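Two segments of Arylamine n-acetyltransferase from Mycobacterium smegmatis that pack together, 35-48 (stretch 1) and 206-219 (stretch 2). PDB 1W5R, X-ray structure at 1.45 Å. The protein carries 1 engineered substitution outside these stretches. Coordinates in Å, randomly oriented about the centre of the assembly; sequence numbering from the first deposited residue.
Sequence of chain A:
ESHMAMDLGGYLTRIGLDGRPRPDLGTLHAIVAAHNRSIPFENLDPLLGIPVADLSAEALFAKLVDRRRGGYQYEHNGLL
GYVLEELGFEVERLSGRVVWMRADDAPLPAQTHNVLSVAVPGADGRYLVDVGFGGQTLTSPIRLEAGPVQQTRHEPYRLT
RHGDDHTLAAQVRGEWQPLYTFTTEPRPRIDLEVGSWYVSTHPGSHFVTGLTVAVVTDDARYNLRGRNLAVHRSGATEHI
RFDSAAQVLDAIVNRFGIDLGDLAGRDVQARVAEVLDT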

# COMPACT_ATOMS: atom_id res chain seq x y z
N HIS A 35 12.64 -3.41 20.84
CA HIS A 35 11.82 -2.26 21.20
C HIS A 35 11.14 -1.66 19.95
O HIS A 35 9.92 -1.42 19.95
CB HIS A 35 12.68 -1.23 21.94
CG HIS A 35 11.92 -0.09 22.54
ND1 HIS A 35 11.93 0.16 23.90
CD2 HIS A 35 11.16 0.88 21.98
CE1 HIS A 35 11.20 1.23 24.15
NE2 HIS A 35 10.72 1.69 23.01
N ASN A 36 11.92 -1.49 18.88
CA ASN A 36 11.41 -0.94 17.63
C ASN A 36 10.16 -1.66 17.14
O ASN A 36 9.20 -1.03 16.69
CB ASN A 36 12.45 -1.09 16.51
CG ASN A 36 13.56 -0.04 16.54
OD1 ASN A 36 13.44 1.07 17.11
ND2 ASN A 36 14.65 -0.37 15.89
N ARG A 37 10.18 -2.99 17.19
CA ARG A 37 9.08 -3.77 16.63
C ARG A 37 7.93 -4.02 17.58
O ARG A 37 6.87 -4.46 17.15
CB ARG A 37 9.56 -5.11 16.04
CG ARG A 37 9.98 -6.16 17.08
CD ARG A 37 10.38 -7.48 16.42
NE ARG A 37 11.63 -7.36 15.66
CZ ARG A 37 12.85 -7.63 16.15
NH1 ARG A 37 13.91 -7.51 15.35
NH2 ARG A 37 13.01 -8.00 17.43
N SER A 38 8.16 -3.76 18.87
CA SER A 38 7.20 -4.17 19.91
C SER A 38 6.36 -3.06 20.55
O SER A 38 5.21 -3.31 20.94
CB SER A 38 7.93 -4.90 21.04
OG SER A 38 8.61 -6.05 20.57
N ILE A 39 6.96 -1.88 20.71
CA ILE A 39 6.27 -0.77 21.38
C ILE A 39 6.12 0.35 20.35
O ILE A 39 7.12 0.93 19.91
CB ILE A 39 7.03 -0.27 22.66
CG1 ILE A 39 7.36 -1.44 23.60
CG2 ILE A 39 6.20 0.79 23.39
CD1 ILE A 39 8.14 -1.01 24.87
N PRO A 40 4.88 0.63 19.93
CA PRO A 40 4.72 1.64 18.90
C PRO A 40 4.87 3.07 19.40
O PRO A 40 4.68 3.35 20.59
CB PRO A 40 3.29 1.38 18.41
CG PRO A 40 2.57 0.93 19.66
CD PRO A 40 3.59 0.07 20.37
N PHE A 41 5.23 3.97 18.49
CA PHE A 41 5.07 5.40 18.72
C PHE A 41 3.57 5.69 18.63
O PHE A 41 2.88 5.23 17.72
CB PHE A 41 5.83 6.19 17.64
CG PHE A 41 5.83 7.66 17.87
CD1 PHE A 41 6.97 8.29 18.38
CD2 PHE A 41 4.71 8.44 17.57
CE1 PHE A 41 7.00 9.68 18.58
CE2 PHE A 41 4.71 9.83 17.78
CZ PHE A 41 5.87 10.45 18.30
N GLU A 42 3.05 6.43 19.61
CA GLU A 42 1.68 6.95 19.50
C GLU A 42 1.52 8.17 20.37
O GLU A 42 2.22 8.33 21.39
CB GLU A 42 0.61 5.92 19.88
CG GLU A 42 0.88 5.29 21.25
CD GLU A 42 -0.26 5.41 22.22
OE1 GLU A 42 -0.77 6.54 22.39
OE2 GLU A 42 -0.61 4.40 22.85
N ASN A 43 0.60 9.04 19.98
CA ASN A 43 0.28 10.23 20.77
C ASN A 43 -1.21 10.30 21.11
O ASN A 43 -1.78 11.37 21.12
CB ASN A 43 0.67 11.50 20.00
CG ASN A 43 -0.24 11.74 18.82
OD1 ASN A 43 -0.64 10.79 18.15
ND2 ASN A 43 -0.59 13.01 18.56
N LEU A 44 -1.83 9.16 21.38
CA LEU A 44 -3.27 9.19 21.69
C LEU A 44 -3.57 10.02 22.94
O LEU A 44 -4.61 10.69 22.99
CB LEU A 44 -3.83 7.78 21.85
CG LEU A 44 -3.96 7.04 20.52
CD1 LEU A 44 -3.90 5.54 20.76
CD2 LEU A 44 -5.23 7.45 19.76
N ASP A 45 -2.67 10.02 23.93
CA ASP A 45 -2.93 10.82 25.14
C ASP A 45 -3.03 12.32 24.80
O ASP A 45 -4.08 12.91 25.02
CB ASP A 45 -1.91 10.54 26.25
CG ASP A 45 -2.22 9.28 27.04
OD1 ASP A 45 -3.20 8.56 26.72
OD2 ASP A 45 -1.47 9.00 28.01
N PRO A 46 -1.97 12.94 24.24
CA PRO A 46 -2.10 14.38 23.92
C PRO A 46 -3.22 14.68 22.94
O PRO A 46 -3.86 15.73 23.05
CB PRO A 46 -0.75 14.76 23.29
CG PRO A 46 0.16 13.63 23.51
CD PRO A 46 -0.60 12.44 24.01
N LEU A 47 -3.46 13.77 22.00
CA LEU A 47 -4.59 13.94 21.06
C LEU A 47 -5.92 14.11 21.81
O LEU A 47 -6.77 14.94 21.43
CB LEU A 47 -4.68 12.76 20.08
CG LEU A 47 -5.84 12.81 19.06
CD1 LEU A 47 -5.69 13.97 18.10
CD2 LEU A 47 -5.96 11.49 18.32
N LEU A 48 -6.06 13.35 22.90
CA LEU A 48 -7.29 13.31 23.68
C LEU A 48 -7.26 14.29 24.85
O LEU A 48 -8.13 14.24 25.74
CB LEU A 48 -7.55 11.88 24.18
CG LEU A 48 -7.89 10.92 23.03
CD1 LEU A 48 -7.70 9.48 23.46
CD2 LEU A 48 -9.32 11.16 22.52
N HIS A 206 2.33 19.65 16.89
CA HIS A 206 2.08 18.56 15.93
C HIS A 206 1.42 17.36 16.62
O HIS A 206 0.62 16.63 16.01
CB HIS A 206 3.40 18.13 15.29
CG HIS A 206 3.24 17.20 14.12
ND1 HIS A 206 3.65 15.88 14.14
CD2 HIS A 206 2.73 17.42 12.88
CE1 HIS A 206 3.40 15.33 12.96
NE2 HIS A 206 2.83 16.24 12.19
N PHE A 207 1.76 17.15 17.89
CA PHE A 207 1.25 15.99 18.63
C PHE A 207 -0.02 16.27 19.44
O PHE A 207 -0.50 15.39 20.14
CB PHE A 207 2.36 15.34 19.46
CG PHE A 207 3.48 14.84 18.61
CD1 PHE A 207 4.71 15.48 18.60
CD2 PHE A 207 3.26 13.78 17.73
CE1 PHE A 207 5.74 15.05 17.76
CE2 PHE A 207 4.30 13.32 16.88
CZ PHE A 207 5.53 13.97 16.90
N VAL A 208 -0.55 17.49 19.29
CA VAL A 208 -1.86 17.87 19.84
C VAL A 208 -2.89 18.01 18.71
O VAL A 208 -4.06 17.68 18.90
CB VAL A 208 -1.77 19.16 20.69
CG1 VAL A 208 -3.17 19.68 21.11
CG2 VAL A 208 -0.94 18.92 21.95
N THR A 209 -2.44 18.42 17.52
CA THR A 209 -3.38 18.74 16.43
C THR A 209 -3.73 17.57 15.51
O THR A 209 -4.56 17.71 14.61
CB THR A 209 -2.85 19.89 15.55
OG1 THR A 209 -1.59 19.52 14.98
CG2 THR A 209 -2.69 21.18 16.36
N GLY A 210 -3.07 16.44 15.70
CA GLY A 210 -3.37 15.27 14.90
C GLY A 210 -2.87 14.01 15.56
O GLY A 210 -2.41 14.05 16.71
N LEU A 211 -2.94 12.91 14.81
CA LEU A 211 -2.65 11.57 15.30
C LEU A 211 -1.44 11.00 14.56
O LEU A 211 -1.45 10.94 13.33
CB LEU A 211 -3.85 10.67 15.01
CG LEU A 211 -3.65 9.16 15.20
CD1 LEU A 211 -3.62 8.82 16.67
CD2 LEU A 211 -4.73 8.36 14.49
N THR A 212 -0.42 10.58 15.31
CA THR A 212 0.74 9.90 14.73
C THR A 212 0.94 8.58 15.46
O THR A 212 1.03 8.55 16.69
CB THR A 212 2.04 10.71 14.86
OG1 THR A 212 1.92 11.93 14.11
CG2 THR A 212 3.24 9.92 14.33
N VAL A 213 0.99 7.50 14.69
CA VAL A 213 1.25 6.16 15.22
C VAL A 213 2.31 5.51 14.34
O VAL A 213 2.25 5.63 13.11
CB VAL A 213 -0.05 5.30 15.27
CG1 VAL A 213 0.21 3.96 15.94
CG2 VAL A 213 -1.16 6.03 16.01
N ALA A 214 3.30 4.85 14.93
CA ALA A 214 4.34 4.25 14.10
C ALA A 214 4.92 3.00 14.73
O ALA A 214 4.83 2.80 15.95
CB ALA A 214 5.45 5.26 13.80
N VAL A 215 5.53 2.16 13.91
CA VAL A 215 6.26 1.00 14.41
C VAL A 215 7.26 0.61 13.33
O VAL A 215 7.06 0.95 12.16
CB VAL A 215 5.31 -0.18 14.78
CG1 VAL A 215 4.75 -0.88 13.52
CG2 VAL A 215 6.01 -1.16 15.72
N VAL A 216 8.33 -0.07 13.71
CA VAL A 216 9.35 -0.44 12.72
C VAL A 216 9.71 -1.90 12.89
O VAL A 216 10.16 -2.32 13.96
CB VAL A 216 10.63 0.43 12.84
CG1 VAL A 216 11.65 0.03 11.76
CG2 VAL A 216 10.29 1.91 12.71
N THR A 217 9.53 -2.67 11.81
CA THR A 217 9.87 -4.08 11.79
C THR A 217 11.18 -4.26 11.04
O THR A 217 11.72 -3.29 10.47
CB THR A 217 8.78 -4.90 11.07
OG1 THR A 217 8.75 -4.54 9.69
CG2 THR A 217 7.40 -4.64 11.69
N ASP A 218 11.69 -5.49 11.00
CA ASP A 218 12.92 -5.74 10.24
C ASP A 218 12.79 -5.32 8.79
O ASP A 218 13.78 -4.89 8.18
CB ASP A 218 13.32 -7.23 10.28
CG ASP A 218 13.65 -7.72 11.67
OD1 ASP A 218 13.63 -6.93 12.64
OD2 ASP A 218 13.95 -8.93 11.80
N ASP A 219 11.59 -5.45 8.23
CA ASP A 219 11.35 -5.24 6.79
C ASP A 219 10.80 -3.88 6.42
O ASP A 219 10.89 -3.47 5.26
CB ASP A 219 10.38 -6.28 6.24
CG ASP A 219 10.95 -7.68 6.29
OD1 ASP A 219 12.17 -7.84 6.10
OD2 ASP A 219 10.15 -8.62 6.48
O HOH W 1 10.33 -7.47 12.91
O HOH W 2 -5.38 17.46 21.22

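The two segments run antiparallel, and at the middle of the contact they meet as backbones. Phe41 and Ala214 form a hydrogen-bonded pair, Phe41 N to Ala214 O and Ala214 N to Phe41 O both spanning 2.8 Å. Their side chains share one face of the sheet, where Phe41 CB rests 4.0 Å from the small methyl, Ala214 CB, and the ring leads away from it toward Thr212 and Phe207. Phe41 CE2 comes within 3.8 Å of Thr212 CG2, so the threonine offers its methyl to the aromatic ring. Beyond, Phe41 CZ meets Phe207 CE2 at 3.6 Å. The two rings lie obliquely, planes at 50° and centroids 5.5 Å apart, and fill space as flat, rigid apolar groups.

Asn43 is the polar plug of the contact. Its CB points toward stretch 2, and its short amide, with a donor and an acceptor end, suits a pocket lined by backbone. Asn43 ND2 donates to Gly210 O at 2.8 Å and to Phe207 O at 2.9 Å, while Asn43 OD1 accepts from Thr212 N at 2.9 Å. The turn is thereby held from within by a buried side chain whose polar atoms are all paired.

Next to this plug, the branched ends of two leucines converge on a third: Leu44 CD2 and Leu47 CD2 lie 3.7 and 3.9 Å from Leu211 CD1. The compact ring of Pro46 presses against the backbone nearby, with Pro46 CB 3.2 Å from Phe207 O.

Toward the other end, Val215 CG2 fits against the helix-end backbone, 3.3 Å from Asn36 O, which also accepts a hydrogen bond from Val216 N (3.2 Å). At the exposed margin, the long Arg37 side chain reaches Asp218 in a salt bridge, NH1 to OD1 2.8 Å, and water 1 accepts from both Arg37 NE (3.0 Å) and Asp218 N (3.1 Å).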